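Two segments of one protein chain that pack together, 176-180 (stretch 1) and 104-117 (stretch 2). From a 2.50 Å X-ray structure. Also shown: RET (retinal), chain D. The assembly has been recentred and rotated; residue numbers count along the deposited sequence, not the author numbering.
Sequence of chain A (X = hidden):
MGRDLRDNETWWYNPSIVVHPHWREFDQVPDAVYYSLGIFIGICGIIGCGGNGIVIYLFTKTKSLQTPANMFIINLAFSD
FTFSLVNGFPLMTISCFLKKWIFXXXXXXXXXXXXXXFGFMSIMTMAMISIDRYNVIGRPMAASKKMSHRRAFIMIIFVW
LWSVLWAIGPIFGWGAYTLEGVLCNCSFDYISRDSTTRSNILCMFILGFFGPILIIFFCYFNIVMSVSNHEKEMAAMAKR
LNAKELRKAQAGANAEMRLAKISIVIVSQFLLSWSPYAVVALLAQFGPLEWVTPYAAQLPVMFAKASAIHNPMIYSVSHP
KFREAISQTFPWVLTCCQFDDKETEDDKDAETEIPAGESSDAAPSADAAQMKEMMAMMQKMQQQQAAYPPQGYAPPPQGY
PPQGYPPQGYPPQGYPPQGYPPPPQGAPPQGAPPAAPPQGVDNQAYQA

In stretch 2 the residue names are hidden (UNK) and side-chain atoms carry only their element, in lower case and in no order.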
# COMPACT_ATOMS: atom_id res chain seq x y z
N ALA A 176 20.30 10.09 1.96
CA ALA A 176 20.68 9.94 0.58
C ALA A 176 20.00 8.77 -0.11
O ALA A 176 19.57 7.81 0.53
CB ALA A 176 22.18 9.82 0.47
N TYR A 177 19.92 8.88 -1.43
CA TYR A 177 19.34 7.85 -2.26
C TYR A 177 20.45 7.37 -3.18
O TYR A 177 20.97 8.11 -4.00
CB TYR A 177 18.18 8.43 -3.08
CG TYR A 177 16.91 8.56 -2.28
CD1 TYR A 177 16.30 7.43 -1.74
CD2 TYR A 177 16.29 9.80 -2.09
CE1 TYR A 177 15.10 7.52 -1.04
CE2 TYR A 177 15.08 9.90 -1.38
CZ TYR A 177 14.49 8.75 -0.86
OH TYR A 177 13.29 8.79 -0.20
N THR A 178 20.83 6.11 -3.02
CA THR A 178 21.90 5.57 -3.83
C THR A 178 21.62 4.11 -4.16
O THR A 178 20.55 3.60 -3.85
CB THR A 178 23.25 5.72 -3.08
OG1 THR A 178 24.28 5.06 -3.81
CG2 THR A 178 23.14 5.14 -1.68
N LEU A 179 22.58 3.45 -4.79
CA LEU A 179 22.43 2.05 -5.16
C LEU A 179 22.53 1.12 -3.93
O LEU A 179 23.11 1.47 -2.91
CB LEU A 179 23.50 1.67 -6.18
CG LEU A 179 23.59 2.59 -7.40
CD1 LEU A 179 25.02 2.55 -7.95
CD2 LEU A 179 22.56 2.19 -8.47
N GLU A 180 21.95 -0.07 -4.05
CA GLU A 180 21.99 -1.06 -2.98
C GLU A 180 22.15 -2.44 -3.61
O GLU A 180 22.13 -2.58 -4.83
CB GLU A 180 20.72 -1.00 -2.12
CG GLU A 180 19.48 -1.63 -2.75
CD GLU A 180 18.28 -1.55 -1.83
OE1 GLU A 180 18.48 -1.67 -0.60
OE2 GLU A 180 17.14 -1.39 -2.32
N UNK A 104 22.07 7.22 -14.63
CA UNK A 104 22.57 8.39 -13.92
C UNK A 104 22.08 8.60 -12.51
O UNK A 104 21.09 8.02 -12.09
N UNK A 105 22.78 9.46 -11.78
CA UNK A 105 22.46 9.77 -10.40
C UNK A 105 21.09 10.42 -10.21
O UNK A 105 20.36 10.06 -9.30
c UNK A 105 24.35 11.50 -7.57
c UNK A 105 23.70 10.52 -8.31
c UNK A 105 23.54 10.67 -9.80
c UNK A 105 24.49 11.38 -6.19
c UNK A 105 23.33 9.28 -6.27
c UNK A 105 23.19 9.41 -7.65
c UNK A 105 23.98 10.27 -5.54
N UNK A 106 20.76 11.39 -11.06
CA UNK A 106 19.47 12.08 -10.97
C UNK A 106 18.31 11.09 -11.03
O UNK A 106 17.35 11.20 -10.28
c UNK A 106 19.34 13.10 -12.09
N UNK A 107 18.40 10.12 -11.94
CA UNK A 107 17.35 9.13 -12.07
C UNK A 107 17.29 8.30 -10.78
O UNK A 107 16.21 8.01 -10.28
c UNK A 107 17.63 8.23 -13.27
N UNK A 108 18.45 7.93 -10.26
CA UNK A 108 18.55 7.16 -9.02
C UNK A 108 17.80 7.87 -7.91
O UNK A 108 17.00 7.26 -7.20
s UNK A 108 20.46 6.06 -7.14
c UNK A 108 20.02 6.99 -8.65
N UNK A 109 18.07 9.16 -7.75
CA UNK A 109 17.40 9.93 -6.71
C UNK A 109 15.89 9.90 -6.93
O UNK A 109 15.13 9.58 -6.02
c UNK A 109 19.85 12.92 -6.60
c UNK A 109 21.36 13.02 -6.47
n UNK A 109 21.80 14.41 -6.18
c UNK A 109 17.90 11.38 -6.73
c UNK A 109 19.41 11.48 -6.64
N UNK A 110 15.47 10.22 -8.14
CA UNK A 110 14.06 10.21 -8.47
C UNK A 110 13.49 8.83 -8.17
O UNK A 110 12.41 8.70 -7.60
c UNK A 110 13.83 10.52 -9.96
c UNK A 110 14.04 12.01 -10.21
c UNK A 110 12.43 10.09 -10.37
N UNK A 111 14.24 7.81 -8.54
CA UNK A 111 13.80 6.44 -8.32
C UNK A 111 13.59 6.19 -6.84
O UNK A 111 12.48 5.88 -6.41
c UNK A 111 13.88 1.28 -8.48
c UNK A 111 14.47 4.01 -8.73
o UNK A 111 13.58 -0.05 -8.36
c UNK A 111 13.82 1.89 -9.73
c UNK A 111 14.84 5.47 -8.87
c UNK A 111 14.53 3.37 -7.49
c UNK A 111 14.11 3.25 -9.85
c UNK A 111 14.23 2.01 -7.36
N UNK A 112 14.65 6.34 -6.05
CA UNK A 112 14.54 6.11 -4.62
C UNK A 112 13.51 6.97 -3.93
O UNK A 112 12.79 6.49 -3.06
N UNK A 113 13.45 8.24 -4.31
CA UNK A 113 12.51 9.21 -3.74
C UNK A 113 11.05 8.85 -4.04
O UNK A 113 10.16 9.01 -3.19
c UNK A 113 11.34 12.54 -4.79
c UNK A 113 10.50 13.58 -4.39
c UNK A 113 10.76 12.89 -2.10
c UNK A 113 12.84 10.59 -4.29
c UNK A 113 10.21 13.76 -3.04
c UNK A 113 11.89 11.67 -3.85
c UNK A 113 11.59 11.86 -2.52
N UNK A 114 10.80 8.36 -5.26
CA UNK A 114 9.48 7.97 -5.68
C UNK A 114 9.08 6.69 -4.96
O UNK A 114 7.91 6.50 -4.59
c UNK A 114 8.20 6.94 -7.58
c UNK A 114 9.49 9.06 -7.93
c UNK A 114 9.44 7.72 -7.20
c UNK A 114 8.27 9.93 -7.70
N UNK A 115 10.05 5.81 -4.77
CA UNK A 115 9.78 4.56 -4.09
C UNK A 115 9.36 4.84 -2.66
O UNK A 115 8.39 4.26 -2.15
N UNK A 116 10.09 5.74 -2.01
CA UNK A 116 9.77 6.05 -0.64
C UNK A 116 8.50 6.85 -0.46
O UNK A 116 7.68 6.56 0.41
N UNK A 117 8.35 7.86 -1.31
CA UNK A 117 7.20 8.75 -1.27
C UNK A 117 5.88 8.00 -1.39
O UNK A 117 4.93 8.34 -0.71
c UNK A 117 6.26 10.92 -2.17
c UNK A 117 6.39 12.08 -3.14
c UNK A 117 7.30 9.83 -2.38
c UNK A 117 7.09 9.20 -3.73
C1 RET D . 10.84 1.77 5.76
C2 RET D . 10.00 0.79 6.64
C3 RET D . 8.88 0.06 5.92
C4 RET D . 7.96 1.02 5.13
C5 RET D . 8.74 2.01 4.27
C6 RET D . 10.04 2.36 4.53
C7 RET D . 10.81 3.34 3.66
C8 RET D . 11.27 3.07 2.36
C9 RET D . 11.96 3.90 1.36
C10 RET D . 12.20 3.25 0.22
C11 RET D . 12.78 3.69 -1.03
C12 RET D . 13.00 2.96 -2.16
C13 RET D . 12.88 1.50 -2.53
C14 RET D . 13.10 1.09 -3.82
C15 RET D . 13.02 -0.31 -4.25
C16 RET D . 11.38 2.89 6.65
C17 RET D . 12.09 0.95 5.31
C18 RET D . 7.87 2.50 3.14
C19 RET D . 12.28 5.35 1.65
C20 RET D . 12.50 0.52 -1.39

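Position 104 has no side-chain atoms, and its phi/psi of 80/164 would jam a CB against the preceding carbonyl O; it is Gly104. Position 105 carries one carbon and then a six-carbon ring without a heteroatom, hence Phe105; its CB points sideways, but chi1 of -152° (t) brings the ring nearer, with CE2 3.5 Å from Tyr177 O. Positions 106 and 107 each hold a single carbon, more than 9 Å from stretch 1: Ala106 and Ala107.

Position 108 has one carbon followed by one sulfur, which identifies Cys108. Its CB points toward the strand, and SG lies 3.6 Å from Thr178 CA and 3.8 Å from Tyr177 O; the residue is also bonded covalently to a group elsewhere in the structure. At 109, four carbons in a row end in nitrogen, giving Lys109. Its CA sits 4.0 Å from Tyr177 CB, while the extended chain, t from chi2 to chi4, leads its end away.

Position 110 bears one carbon carrying two more, the fork of a valine; Val110 points away and lies on the surface. Position 111 shows a carbon and a six-carbon ring bearing one oxygen, so Tyr111; it misses stretch 1, but its CE2 comes 3.8 Å from RET C14.

Position 112 has no side-chain atoms. An ideal CB would fall 2.5 Å from Tyr177 CD1, a clash, so the site fits Gly112, whose O approaches Tyr177 CE1 at 3.2 Å. Position 113 again has one carbon and an all-carbon ring: Phe113, with its CB 3.7 Å from Tyr177 CE2 and the ring end leading away. Position 114 has four carbons, forked at the first with one arm two carbons long; Ile114 points away.

Positions 115 and 116 are bare. A CB at the first would lie 2.9 Å from RET C12, and at the second 2.6 Å from RET C19 and 3.1 Å from Tyr177 OH, consistent with Gly115 and Gly116. Position 117 repeats the forked four-carbon pattern; Ile117 keeps its side chain 6.5 Å or more from stretch 1.

The contact is an apolar packing of strand on helix, the axes approaching to 7.1 Å at 111°, with 333 Å² buried and no hydrogen bond between the stretches. Tyr177 dominates, with 138 Å² of its surface covered by the helix. Its chi1 of -79° (m) lays one ring face over Gly112 C and Phe113 CA, an approach the absent side chain at Gly112 permits, while RET C19 lies at the ring edge. Cys108 SG packs against the strand backbone, 3.6 Å from Thr178 CA, 3.8 Å from Tyr177 O and 4.1 Å from Leu179 N.

Stretch 2 (104-117) GFAACKVYGFIGGI
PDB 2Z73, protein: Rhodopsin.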